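Local coordinates for uncharacterized protein (Mycolicibacterium smegmatis MC2 155, PDB 6T84) that is required for MmpL3-dependent transport of trehalose monomycolate to the cell wall, and for growth and cell elongation, at residues E26-D31 with D46-N51; D31-W36 with F65-V70; R38-T43 with I141-Q146; V70-A75 with M153-N158. One frame throughout, in Å; residues are numbered along the deposited sequence. Where two conformers were deposited one is given.

Contact 1: E26-D31 with D46-N51; sequences EYESED and DVTAKN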
loop_
_atom_site.group_PDB
_atom_site.type_symbol
_atom_site.label_atom_id
_atom_site.label_comp_id
_atom_site.label_asym_id
_atom_site.label_seq_id
_atom_site.Cartn_x
_atom_site.Cartn_y
_atom_site.Cartn_z
ATOM N N GLU A 26 -17.017 -3.010 -7.928
ATOM C CA GLU A 26 -18.148 -2.259 -7.374
ATOM C C GLU A 26 -17.890 -0.774 -7.555
ATOM O O GLU A 26 -16.775 -0.315 -7.326
ATOM C CB GLU A 26 -18.217 -2.456 -5.824
ATOM C CG GLU A 26 -18.403 -3.863 -5.406
ATOM C CD GLU A 26 -18.383 -4.016 -3.893
ATOM O OE1 GLU A 26 -18.153 -3.045 -3.145
ATOM O OE2 GLU A 26 -18.555 -5.150 -3.446
ATOM N N TYR A 27 -18.920 0.006 -7.845
ATOM C CA TYR A 27 -18.627 1.415 -8.020
ATOM C C TYR A 27 -18.227 2.073 -6.719
ATOM O O TYR A 27 -17.399 3.000 -6.722
ATOM C CB TYR A 27 -19.800 2.179 -8.604
ATOM C CG TYR A 27 -19.396 3.612 -8.752
ATOM C CD1 TYR A 27 -18.347 3.953 -9.611
ATOM C CD2 TYR A 27 -19.990 4.613 -8.000
ATOM C CE1 TYR A 27 -17.915 5.272 -9.730
ATOM C CE2 TYR A 27 -19.568 5.956 -8.125
ATOM C CZ TYR A 27 -18.548 6.274 -9.011
ATOM O OH TYR A 27 -18.148 7.587 -9.153
ATOM N N GLU A 28 -18.797 1.637 -5.595
ATOM C CA GLU A 28 -18.476 2.287 -4.341
ATOM C C GLU A 28 -18.674 1.271 -3.237
ATOM O O GLU A 28 -19.513 0.368 -3.353
ATOM C CB GLU A 28 -19.480 3.463 -4.123
ATOM C CG GLU A 28 -19.291 4.253 -2.855
ATOM C CD GLU A 28 -20.137 5.514 -2.826
ATOM O OE1 GLU A 28 -21.021 5.677 -3.700
ATOM O OE2 GLU A 28 -19.898 6.342 -1.919
ATOM N N SER A 29 -17.896 1.419 -2.176
ATOM C CA SER A 29 -18.115 0.610 -0.989
ATOM C C SER A 29 -18.050 1.530 0.213
ATOM O O SER A 29 -16.996 2.135 0.479
ATOM C CB SER A 29 -17.093 -0.519 -0.861
ATOM O OG SER A 29 -17.312 -1.131 0.405
ATOM N N GLU A 30 -19.157 1.602 0.952
ATOM C CA GLU A 30 -19.274 2.644 1.956
ATOM C C GLU A 30 -18.494 2.367 3.228
ATOM O O GLU A 30 -18.213 3.316 3.959
ATOM C CB GLU A 30 -20.747 2.962 2.256
ATOM C CG GLU A 30 -21.526 3.401 1.021
ATOM C CD GLU A 30 -22.960 3.798 1.334
ATOM O OE1 GLU A 30 -23.338 3.794 2.525
ATOM O OE2 GLU A 30 -23.708 4.114 0.384
ATOM N N ASP A 31 -18.127 1.123 3.517
ATOM C CA ASP A 31 -17.421 0.864 4.762
ATOM C C ASP A 31 -15.974 0.435 4.575
ATOM O O ASP A 31 -15.244 0.322 5.555
ATOM C CB ASP A 31 -18.164 -0.154 5.624
ATOM C CG ASP A 31 -19.395 0.444 6.286
ATOM O OD1 ASP A 31 -19.336 1.607 6.772
ATOM O OD2 ASP A 31 -20.432 -0.245 6.306
ATOM N N ASP A 46 -14.107 11.265 6.000
ATOM C CA ASP A 46 -15.426 11.439 5.379
ATOM C C ASP A 46 -15.376 11.234 3.862
ATOM O O ASP A 46 -15.867 12.050 3.076
ATOM C CB ASP A 46 -16.065 12.778 5.755
ATOM C CG ASP A 46 -17.560 12.801 5.479
ATOM O OD1 ASP A 46 -18.322 12.141 6.227
ATOM O OD2 ASP A 46 -17.973 13.466 4.503
ATOM N N VAL A 47 -14.753 10.127 3.450
ATOM C CA VAL A 47 -14.701 9.713 2.054
ATOM C C VAL A 47 -15.071 8.240 1.996
ATOM O O VAL A 47 -14.975 7.516 2.982
ATOM C CB VAL A 47 -13.314 9.944 1.417
ATOM C CG1 VAL A 47 -13.028 11.444 1.261
ATOM C CG2 VAL A 47 -12.222 9.259 2.232
ATOM N N THR A 48 -15.517 7.802 0.828
ATOM C CA THR A 48 -15.756 6.390 0.616
ATOM C C THR A 48 -14.890 5.920 -0.533
ATOM O O THR A 48 -14.488 6.698 -1.402
ATOM C CB THR A 48 -17.199 6.098 0.230
ATOM O OG1 THR A 48 -17.466 6.753 -1.005
ATOM C CG2 THR A 48 -18.192 6.604 1.286
ATOM N N ALA A 49 -14.678 4.624 -0.559
ATOM C CA ALA A 49 -13.863 3.979 -1.583
ATOM C C ALA A 49 -14.674 3.896 -2.873
ATOM O O ALA A 49 -15.854 3.485 -2.859
ATOM C CB ALA A 49 -13.491 2.586 -1.093
ATOM N N LYS A 50 -14.071 4.279 -3.996
ATOM C CA LYS A 50 -14.764 4.235 -5.280
ATOM C C LYS A 50 -13.984 3.399 -6.269
ATOM O O LYS A 50 -12.774 3.206 -6.133
ATOM C CB LYS A 50 -15.020 5.638 -5.861
ATOM C CG LYS A 50 -16.063 6.385 -5.025
ATOM C CD LYS A 50 -16.585 7.597 -5.709
ATOM C CE LYS A 50 -17.672 8.235 -4.820
ATOM N NZ LYS A 50 -17.952 9.648 -5.166
ATOM N N ASN A 51 -14.667 2.983 -7.339
ATOM C CA ASN A 51 -14.047 2.140 -8.374
ATOM C C ASN A 51 -13.284 0.980 -7.734
ATOM O O ASN A 51 -12.066 0.798 -7.902
ATOM C CB ASN A 51 -13.115 2.958 -9.274
ATOM C CG ASN A 51 -13.853 3.870 -10.150
ATOM O OD1 ASN A 51 -14.815 3.467 -10.775
ATOM N ND2 ASN A 51 -13.395 5.121 -10.253
HETATM O O HOH W 1 -15.268 3.171 2.173
HETATM O O HOH W 2 -15.786 4.533 4.144
#
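T48 OG1 donates to E28 OE2 at 2.6 Å, the shortest direct polar bond between the two segments, and meets the carboxylate oxygen on its anti side, 29° out of the carboxylate plane. E28 gets there with an extended chain whose CG lies anti to the backbone N (chi1 180°). K50 lies beside E28 and points the same way, its CE 4.1 Å from E28 OE2, and its ammonium group goes on to a salt bridge with E68. Strands 28-29 and 49-50 make a short antiparallel two-stranded ribbon, set off from the main sheet of this probably cytoplasmic N-terminal domain by corners in the chain at Y27 and N51. E28 and K50 are its non-hydrogen-bonded pair, S29 and A49 its hydrogen-bonded one. S29 N donates to A49 O at 3.0 Å, and E28 CA adds a CA-H...O contact to the same oxygen at 3.2 Å. The other half of the S29-A49 pair runs through a water, which donates to S29 O at 2.6 Å and accepts from A49 N at 3.2 Å. At the corners N51 N donates to Y27 O at 2.8 Å, coming from above the carbonyl plane, 45° out of it. N51 O accepts from R14 NH1, which ties this end of the ribbon to helix 10-21.

Contact 2: D31-W36 with F65-V70; sequences DLLKRW and FDIEEV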
loop_
_atom_site.group_PDB
_atom_site.type_symbol
_atom_site.label_atom_id
_atom_site.label_comp_id
_atom_site.label_asym_id
_atom_site.label_seq_id
_atom_site.Cartn_x
_atom_site.Cartn_y
_atom_site.Cartn_z
ATOM N N ASP A 31 -18.127 1.123 3.517
ATOM C CA ASP A 31 -17.421 0.864 4.762
ATOM C C ASP A 31 -15.974 0.435 4.575
ATOM O O ASP A 31 -15.244 0.322 5.555
ATOM C CB ASP A 31 -18.164 -0.154 5.624
ATOM C CG ASP A 31 -19.395 0.444 6.286
ATOM O OD1 ASP A 31 -19.336 1.607 6.772
ATOM O OD2 ASP A 31 -20.432 -0.245 6.306
ATOM N N LEU A 32 -15.532 0.241 3.345
ATOM C CA LEU A 32 -14.234 -0.380 3.110
ATOM C C LEU A 32 -13.081 0.322 3.851
ATOM O O LEU A 32 -12.253 -0.342 4.498
ATOM C CB LEU A 32 -13.991 -0.344 1.591
ATOM C CG LEU A 32 -12.895 -1.302 1.115
ATOM C CD1 LEU A 32 -13.235 -2.704 1.425
ATOM C CD2 LEU A 32 -12.700 -1.171 -0.377
ATOM N N LEU A 33 -13.026 1.659 3.791
ATOM C CA LEU A 33 -11.840 2.407 4.238
ATOM C C LEU A 33 -11.620 2.317 5.733
ATOM O O LEU A 33 -10.512 2.623 6.204
ATOM C CB LEU A 33 -11.955 3.889 3.874
ATOM C CG LEU A 33 -12.024 4.173 2.361
ATOM C CD1 LEU A 33 -12.070 5.653 2.102
ATOM C CD2 LEU A 33 -10.793 3.588 1.699
ATOM N N LYS A 34 -12.641 1.937 6.487
ATOM C CA LYS A 34 -12.493 1.989 7.926
ATOM C C LYS A 34 -11.488 0.987 8.441
ATOM O O LYS A 34 -11.054 1.104 9.587
ATOM C CB LYS A 34 -13.854 1.739 8.594
ATOM C CG LYS A 34 -14.852 2.871 8.374
ATOM C CD LYS A 34 -16.161 2.615 9.129
ATOM C CE LYS A 34 -17.127 3.793 9.023
ATOM N NZ LYS A 34 -17.614 4.017 7.633
ATOM N N ARG A 35 -11.054 0.024 7.620
ATOM C CA ARG A 35 -10.199 -0.995 8.202
ATOM C C ARG A 35 -8.743 -0.578 8.248
ATOM O O ARG A 35 -7.957 -1.260 8.911
ATOM C CB ARG A 35 -10.352 -2.371 7.549
ATOM C CG ARG A 35 -10.161 -2.417 6.086
ATOM C CD ARG A 35 -10.344 -3.846 5.597
ATOM N NE ARG A 35 -11.679 -4.350 5.900
ATOM C CZ ARG A 35 -11.920 -5.439 6.619
ATOM N NH1 ARG A 35 -10.908 -6.160 7.096
ATOM N NH2 ARG A 35 -13.177 -5.805 6.852
ATOM N N TRP A 36 -8.387 0.529 7.596
ATOM C CA TRP A 36 -6.992 0.983 7.556
ATOM C C TRP A 36 -6.860 2.382 8.135
ATOM O O TRP A 36 -7.750 3.226 7.957
ATOM C CB TRP A 36 -6.465 0.986 6.113
ATOM C CG TRP A 36 -6.614 -0.355 5.503
ATOM C CD1 TRP A 36 -5.949 -1.495 5.858
ATOM C CD2 TRP A 36 -7.530 -0.724 4.481
ATOM N NE1 TRP A 36 -6.388 -2.554 5.085
ATOM C CE2 TRP A 36 -7.337 -2.100 4.212
ATOM C CE3 TRP A 36 -8.469 -0.008 3.728
ATOM C CZ2 TRP A 36 -8.085 -2.782 3.259
ATOM C CZ3 TRP A 36 -9.197 -0.681 2.760
ATOM C CH2 TRP A 36 -9.008 -2.052 2.538
ATOM N N PHE A 65 -8.774 0.469 -4.899
ATOM C CA PHE A 65 -9.865 1.450 -4.856
ATOM C C PHE A 65 -9.283 2.851 -4.956
ATOM O O PHE A 65 -8.077 3.058 -4.777
ATOM C CB PHE A 65 -10.722 1.307 -3.580
ATOM C CG PHE A 65 -9.917 1.312 -2.334
ATOM C CD1 PHE A 65 -9.597 2.522 -1.700
ATOM C CD2 PHE A 65 -9.417 0.124 -1.813
ATOM C CE1 PHE A 65 -8.768 2.538 -0.549
ATOM C CE2 PHE A 65 -8.632 0.132 -0.645
ATOM C CZ PHE A 65 -8.314 1.339 -0.009
ATOM N N ASP A 66 -10.152 3.815 -5.277
ATOM C CA ASP A 66 -9.765 5.213 -5.334
ATOM C C ASP A 66 -10.323 5.935 -4.113
ATOM O O ASP A 66 -11.445 5.662 -3.675
ATOM C CB ASP A 66 -10.326 5.890 -6.594
ATOM C CG ASP A 66 -9.846 5.242 -7.868
ATOM O OD1 ASP A 66 -8.752 4.634 -7.872
ATOM O OD2 ASP A 66 -10.548 5.389 -8.893
ATOM N N ILE A 67 -9.526 6.847 -3.575
ATOM C CA ILE A 67 -9.984 7.829 -2.599
ATOM C C ILE A 67 -9.969 9.153 -3.339
ATOM O O ILE A 67 -8.899 9.687 -3.628
ATOM C CB ILE A 67 -9.042 7.880 -1.382
ATOM C CG1 ILE A 67 -8.838 6.446 -0.831
ATOM C CG2 ILE A 67 -9.567 8.874 -0.343
ATOM C CD1 ILE A 67 -7.902 6.376 0.377
ATOM N N GLU A 68 -11.148 9.690 -3.662
ATOM C CA GLU A 68 -11.233 10.787 -4.643
ATOM C C GLU A 68 -10.188 11.883 -4.458
ATOM O O GLU A 68 -10.018 12.423 -3.361
ATOM C CB GLU A 68 -12.615 11.419 -4.602
ATOM C CG GLU A 68 -13.672 10.632 -5.333
ATOM C CD GLU A 68 -15.054 11.140 -5.015
ATOM O OE1 GLU A 68 -15.490 12.111 -5.661
ATOM O OE2 GLU A 68 -15.690 10.589 -4.095
ATOM N N GLU A 69 -9.504 12.204 -5.556
ATOM C CA GLU A 69 -8.486 13.255 -5.599
ATOM C C GLU A 69 -7.399 13.079 -4.535
ATOM O O GLU A 69 -6.784 14.052 -4.092
ATOM C CB GLU A 69 -9.127 14.642 -5.524
ATOM C CG GLU A 69 -10.195 14.873 -6.583
ATOM C CD GLU A 69 -10.883 16.217 -6.431
ATOM O OE1 GLU A 69 -10.628 16.906 -5.416
ATOM O OE2 GLU A 69 -11.676 16.587 -7.327
ATOM N N VAL A 70 -7.145 11.846 -4.105
ATOM C CA VAL A 70 -6.076 11.618 -3.137
ATOM C C VAL A 70 -5.132 10.550 -3.679
ATOM O O VAL A 70 -3.918 10.790 -3.874
ATOM C CB VAL A 70 -6.602 11.187 -1.759
ATOM C CG1 VAL A 70 -5.436 10.756 -0.870
ATOM C CG2 VAL A 70 -7.398 12.305 -1.090
#
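F65 holds CG between its backbone N and carbonyl carbon (chi1 52°), while L33 sets CG anti to its own carbonyl carbon (chi1 -63°); these torsions direct each CG. Beyond them, L33 CD2 meets the CE1 side of the F65 ring, 3.2 Å from F65 CE1, a tight approach for two carbons. The same methyl also reaches I67 CD1 at 4.2 Å, so it packs against two residues of the strand. L32 comes to the CD2 side of the ring, its own CD2 3.8 Å from F65 CD2. W36 and F65 reach toward each other tip to tip: W36 CZ3 is 3.5 Å from F65 CZ. Their planes are nearly parallel, 12° apart, but slid so far that the rings barely overlap, with 5.5 Å between the centroids of the F65 ring and the six-membered ring of W36. L32 and L33 belong to the 3-10 turn 32-35, in the loop that follows strand 28-29, and W36 comes directly after it; this turn sits over the end of strand 60-67 in the nine-stranded antiparallel sheet. W36 N bonds back to L33 O at 3.3 Å. M41 and A49 add to the apolar packing around F65, and W148 meets W36 edge-to-face. D66, between F65 and I67, points away from the turn and is held by R14, N51 and T72. On the exposed side of the turn K34 NZ makes a salt bridge to D31 OD1 at 3.1 Å, using the anti lone pair of that oxygen.

Contact 3: R38-T43 with I141-Q146; sequences RGVMST and IMWNEQ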
loop_
_atom_site.group_PDB
_atom_site.type_symbol
_atom_site.label_atom_id
_atom_site.label_comp_id
_atom_site.label_asym_id
_atom_site.label_seq_id
_atom_site.Cartn_x
_atom_site.Cartn_y
_atom_site.Cartn_z
ATOM N N ARG A 38 -3.443 4.127 8.616
ATOM C CA ARG A 38 -2.169 4.827 8.443
ATOM C C ARG A 38 -1.920 5.151 6.967
ATOM O O ARG A 38 -2.854 5.125 6.162
ATOM C CB ARG A 38 -1.034 3.992 9.057
ATOM C CG ARG A 38 -1.184 3.771 10.541
ATOM C CD ARG A 38 0.148 3.337 11.132
ATOM N NE ARG A 38 0.082 2.976 12.523
ATOM C CZ ARG A 38 0.694 3.651 13.485
ATOM N NH1 ARG A 38 1.414 4.737 13.215
ATOM N NH2 ARG A 38 0.614 3.225 14.717
ATOM N N GLY A 39 -0.667 5.464 6.599
ATOM C CA GLY A 39 -0.375 5.839 5.225
ATOM C C GLY A 39 -1.262 6.980 4.797
ATOM O O GLY A 39 -1.485 7.939 5.558
ATOM N N VAL A 40 -1.846 6.868 3.597
ATOM C CA VAL A 40 -2.768 7.913 3.145
ATOM C C VAL A 40 -4.073 7.961 3.907
ATOM O O VAL A 40 -4.799 8.959 3.783
ATOM C CB VAL A 40 -3.103 7.865 1.640
ATOM C CG1 VAL A 40 -1.879 8.035 0.845
ATOM C CG2 VAL A 40 -3.760 6.577 1.264
ATOM N N MET A 41 -4.387 6.941 4.702
ATOM C CA MET A 41 -5.666 6.932 5.408
ATOM C C MET A 41 -5.702 7.919 6.570
ATOM O O MET A 41 -6.790 8.337 6.966
ATOM C CB MET A 41 -6.002 5.542 5.935
ATOM C CG MET A 41 -5.913 4.421 4.968
ATOM S SD MET A 41 -6.910 4.676 3.477
ATOM C CE MET A 41 -6.358 3.278 2.513
ATOM N N SER A 42 -4.547 8.336 7.093
ATOM C CA SER A 42 -4.592 9.246 8.234
ATOM C C SER A 42 -4.868 10.691 7.826
ATOM O O SER A 42 -5.404 11.459 8.631
ATOM C CB SER A 42 -3.321 9.132 9.071
ATOM O OG SER A 42 -2.164 9.421 8.304
ATOM N N THR A 43 -4.535 11.076 6.589
ATOM C CA THR A 43 -4.734 12.441 6.112
ATOM C C THR A 43 -6.038 12.621 5.329
ATOM O O THR A 43 -6.182 13.598 4.583
ATOM C CB THR A 43 -3.528 12.925 5.302
ATOM O OG1 THR A 43 -3.317 12.068 4.172
ATOM C CG2 THR A 43 -2.272 12.933 6.170
ATOM N N ILE A 141 3.667 5.908 -1.610
ATOM C CA ILE A 141 3.679 5.580 -0.191
ATOM C C ILE A 141 3.338 4.097 -0.110
ATOM O O ILE A 141 2.326 3.653 -0.659
ATOM C CB ILE A 141 2.663 6.414 0.614
ATOM C CG1 ILE A 141 2.912 7.930 0.505
ATOM C CG2 ILE A 141 2.699 6.004 2.080
ATOM C CD1 ILE A 141 1.802 8.759 1.135
ATOM N N MET A 142 4.190 3.319 0.556
ATOM C CA MET A 142 3.949 1.903 0.815
ATOM C C MET A 142 4.072 1.694 2.310
ATOM O O MET A 142 5.008 2.212 2.938
ATOM C CB MET A 142 5.010 1.006 0.130
ATOM C CG MET A 142 5.127 1.292 -1.358
ATOM S SD MET A 142 6.250 0.122 -2.120
ATOM C CE MET A 142 7.500 1.245 -2.666
ATOM N N TRP A 143 3.163 0.903 2.899
ATOM C CA TRP A 143 3.217 0.734 4.343
ATOM C C TRP A 143 2.466 -0.522 4.704
ATOM O O TRP A 143 1.700 -1.046 3.903
ATOM C CB TRP A 143 2.660 1.937 5.118
ATOM C CG TRP A 143 1.130 2.061 5.116
ATOM C CD1 TRP A 143 0.311 1.748 6.175
ATOM C CD2 TRP A 143 0.264 2.545 4.059
ATOM N NE1 TRP A 143 -1.008 2.023 5.837
ATOM C CE2 TRP A 143 -1.069 2.489 4.554
ATOM C CE3 TRP A 143 0.485 3.040 2.751
ATOM C CZ2 TRP A 143 -2.167 2.903 3.801
ATOM C CZ3 TRP A 143 -0.600 3.411 1.998
ATOM C CH2 TRP A 143 -1.911 3.372 2.534
ATOM N N ASN A 144 2.694 -1.003 5.911
ATOM C CA ASN A 144 1.853 -2.070 6.418
ATOM C C ASN A 144 1.140 -1.659 7.691
ATOM O O ASN A 144 1.534 -0.734 8.413
ATOM C CB ASN A 144 2.622 -3.339 6.679
ATOM C CG ASN A 144 3.484 -3.210 7.929
ATOM O OD1 ASN A 144 4.531 -2.496 7.935
ATOM N ND2 ASN A 144 3.061 -3.882 9.012
ATOM N N GLU A 145 0.037 -2.373 7.928
ATOM C CA GLU A 145 -0.678 -2.346 9.200
ATOM C C GLU A 145 -0.689 -3.786 9.702
ATOM O O GLU A 145 0.060 -4.629 9.209
ATOM C CB GLU A 145 -2.063 -1.696 9.043
ATOM C CG GLU A 145 -1.882 -0.265 8.521
ATOM C CD GLU A 145 -3.102 0.589 8.442
ATOM O OE1 GLU A 145 -4.057 0.354 9.197
ATOM O OE2 GLU A 145 -3.095 1.557 7.652
ATOM N N GLN A 146 -1.524 -4.092 10.704
ATOM C CA GLN A 146 -1.353 -5.382 11.341
ATOM C C GLN A 146 -1.497 -6.547 10.360
ATOM O O GLN A 146 -0.678 -7.473 10.355
ATOM C CB GLN A 146 -2.338 -5.527 12.492
ATOM C CG GLN A 146 -2.102 -6.845 13.246
ATOM C CD GLN A 146 -2.906 -6.957 14.510
ATOM O OE1 GLN A 146 -3.089 -5.979 15.222
ATOM N NE2 GLN A 146 -3.386 -8.161 14.796
#
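The backbone at G39 takes a positive phi of 55° and brings its CA to 6.3 Å from W143 CA, where the loop closes down on strand 141-144 of the main antiparallel sheet. What forms there is a CH-pi contact: G39 CA stands 3.5 Å from the centroid of the six-membered ring of W143, 13° off the ring normal and so squarely over the face. With no side chain on G39, the backbone can lie directly on the indole, and the carbonyl carbon of R38 sits over the same face, shifted toward the rim. V40, in the short 3-10 turn that follows, crosses the indole at about a right angle, its CG2 3.9 Å from W143 CH2. Its other methyl, CG1, touches I141 CD1 at 3.8 Å, two residues back along the strand. M41 adds CG, 4.2 Å from W143 CZ2. The turn itself is closed by M41 N donating to R38 O.

E145 supplies the polar side. Its CG lies anti to its own carbonyl carbon and the chain is extended beyond it. One carboxylate oxygen, E145 OE1, accepts from K37 N, while the guanidinium of R38 leads away to a salt bridge with D100. The other, E145 OE2, is gripped twice. R38 N reaches it at 2.8 Å from above the carboxylate plane, 47° out of it, and W143 NE1, also at 2.8 Å, donates within the plane of its own ring to the anti lone pair of that oxygen.

Contact 4: V70-A75 with M153-N158; sequences VATVIA and MPVTSN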
loop_
_atom_site.group_PDB
_atom_site.type_symbol
_atom_site.label_atom_id
_atom_site.label_comp_id
_atom_site.label_asym_id
_atom_site.label_seq_id
_atom_site.Cartn_x
_atom_site.Cartn_y
_atom_site.Cartn_z
ATOM N N VAL A 70 -7.145 11.846 -4.105
ATOM C CA VAL A 70 -6.076 11.618 -3.137
ATOM C C VAL A 70 -5.132 10.550 -3.679
ATOM O O VAL A 70 -3.918 10.790 -3.874
ATOM C CB VAL A 70 -6.602 11.187 -1.759
ATOM C CG1 VAL A 70 -5.436 10.756 -0.870
ATOM C CG2 VAL A 70 -7.398 12.305 -1.090
ATOM N N ALA A 71 -5.677 9.361 -3.910
ATOM C CA ALA A 71 -4.824 8.243 -4.274
ATOM C C ALA A 71 -5.664 7.089 -4.786
ATOM O O ALA A 71 -6.837 6.946 -4.427
ATOM C CB ALA A 71 -4.067 7.716 -3.045
ATOM N N THR A 72 -5.017 6.201 -5.539
ATOM C CA THR A 72 -5.498 4.848 -5.772
ATOM C C THR A 72 -4.679 3.948 -4.846
ATOM O O THR A 72 -3.455 4.070 -4.799
ATOM C CB THR A 72 -5.270 4.446 -7.237
ATOM O OG1 THR A 72 -6.115 5.264 -8.097
ATOM C CG2 THR A 72 -5.564 2.946 -7.514
ATOM N N VAL A 73 -5.341 3.122 -4.063
ATOM C CA VAL A 73 -4.704 2.273 -3.058
ATOM C C VAL A 73 -4.891 0.816 -3.433
ATOM O O VAL A 73 -5.983 0.402 -3.842
ATOM C CB VAL A 73 -5.304 2.549 -1.663
ATOM C CG1 VAL A 73 -4.656 1.650 -0.628
ATOM C CG2 VAL A 73 -5.085 4.027 -1.306
ATOM N N ILE A 74 -3.851 0.014 -3.214
ATOM C CA ILE A 74 -3.926 -1.439 -3.316
ATOM C C ILE A 74 -3.567 -1.987 -1.947
ATOM O O ILE A 74 -2.501 -1.646 -1.407
ATOM C CB ILE A 74 -2.931 -1.955 -4.378
ATOM C CG1 ILE A 74 -3.263 -1.363 -5.748
ATOM C CG2 ILE A 74 -2.907 -3.499 -4.408
ATOM C CD1 ILE A 74 -2.143 -1.701 -6.827
ATOM N N ALA A 75 -4.487 -2.772 -1.347
ATOM C CA ALA A 75 -4.275 -3.371 -0.024
ATOM C C ALA A 75 -4.235 -4.881 -0.162
ATOM O O ALA A 75 -5.183 -5.470 -0.687
ATOM C CB ALA A 75 -5.404 -3.016 0.939
ATOM N N MET A 153 -0.825 5.155 -4.911
ATOM C CA MET A 153 -0.325 5.786 -6.125
ATOM C C MET A 153 -1.266 6.894 -6.566
ATOM O O MET A 153 -2.410 6.980 -6.101
ATOM C CB MET A 153 -0.181 4.733 -7.245
ATOM C CG MET A 153 -1.476 4.125 -7.770
ATOM S SD MET A 153 -1.249 2.784 -8.981
ATOM C CE MET A 153 -0.895 1.462 -7.865
ATOM N N PRO A 154 -0.847 7.743 -7.499
ATOM C CA PRO A 154 -1.767 8.783 -8.002
ATOM C C PRO A 154 -3.032 8.178 -8.632
ATOM O O PRO A 154 -3.001 7.107 -9.240
ATOM C CB PRO A 154 -0.924 9.546 -9.030
ATOM C CG PRO A 154 0.487 9.315 -8.537
ATOM C CD PRO A 154 0.519 7.884 -8.049
ATOM N N VAL A 155 -4.151 8.910 -8.508
ATOM C CA VAL A 155 -5.414 8.435 -9.085
ATOM C C VAL A 155 -5.370 8.467 -10.587
ATOM O O VAL A 155 -6.163 7.795 -11.246
ATOM C CB VAL A 155 -6.629 9.228 -8.561
ATOM C CG1 VAL A 155 -7.920 8.707 -9.169
ATOM C CG2 VAL A 155 -6.745 9.086 -7.111
ATOM N N THR A 156 -4.504 9.259 -11.155
ATOM C CA THR A 156 -4.316 9.294 -12.598
ATOM C C THR A 156 -3.539 8.087 -13.115
ATOM O O THR A 156 -3.272 8.014 -14.318
ATOM C CB THR A 156 -3.588 10.595 -12.962
ATOM O OG1 THR A 156 -2.498 10.786 -12.041
ATOM C CG2 THR A 156 -4.514 11.786 -12.852
ATOM N N SER A 157 -3.176 7.144 -12.246
ATOM C CA SER A 157 -2.475 5.975 -12.731
ATOM C C SER A 157 -3.379 5.214 -13.700
ATOM O O SER A 157 -4.600 5.288 -13.630
ATOM C CB SER A 157 -2.112 5.071 -11.545
ATOM O OG SER A 157 -1.159 5.704 -10.709
ATOM N N ASN A 158 -2.764 4.434 -14.580
ATOM C CA ASN A 158 -3.460 3.720 -15.641
ATOM C C ASN A 158 -3.334 2.231 -15.426
ATOM O O ASN A 158 -2.700 1.810 -14.456
ATOM C CB ASN A 158 -2.932 4.151 -17.009
ATOM C CG ASN A 158 -1.438 3.835 -17.227
ATOM O OD1 ASN A 158 -0.871 2.921 -16.635
ATOM N ND2 ASN A 158 -0.794 4.622 -18.081
HETATM O O HOH W 3 -3.813 11.384 -7.299
HETATM O O HOH W 4 -5.852 4.972 -10.807
#
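T72 and M153 form an antiparallel hydrogen-bonded pair at the end of strand 148-153, just before the chain turns toward helix 159-175. T72 N donates to M153 O at 2.8 Å, and M153 N returns a bond of the same length to T72 O. M153 O also takes a CA-H...O contact from A71 CA at 3.3 Å. On the other strand edge V70 and A71 together face I67, a classic beta bulge that opens strand 71-77.

V155 packs onto the backbone beside that bulge: its CG2, anti to the carbonyl carbon, comes to 3.2 Å from A71 C, which is tight. T72 OG1 also lies anti to its own carbonyl carbon (chi1 -67°), 3.4 Å from V155 CA. Its hydroxyl is hydrogen-bonded to D66 OD1 on the neighbouring strand. A water 2.7 Å from T72 OG1 is also within bonding distance of V155 O and S157 O, and can serve two of the three as donor at a time. That water therefore links the sheet to the type I beta turn P154-S157. Inside the turn P154 O accepts from S157 N at 3.0 Å, and a second water accepts from V155 N. N158 then stands at the N-cap of helix 159-175, its OD1 accepting from Q161 N. On the helix side of the sheet I74 and M153 cross obliquely. In one of the two conformers deposited for M153 its chain bends at chi3 (80°), which places CE 3.6 Å from I74 CD1, and W162 packs on M153.

Overall arrangement
Contact 2 is the buried one and purely apolar across its segments, while contact 1, farthest from the chain's centre at about 17 Å, relies on polar bonds and water. Contact 3 lies closest to that centre, about 7 Å from it, and sets backbone on an aromatic face beside a polar bond from R38 N to E145. Contacts 2, 3 and 4 all reach the nine-stranded sheet: 2 and 4 meet on the neighbouring strands 60-67 and 71-77, and 3 lies on 141-144. One loop, between strands 28-29 and 49-50, supplies a segment to both 2 and 3, and M41 of contact 3 packs on F65 and I67 of contact 2. Contact 4 combines strand pairing with a turn.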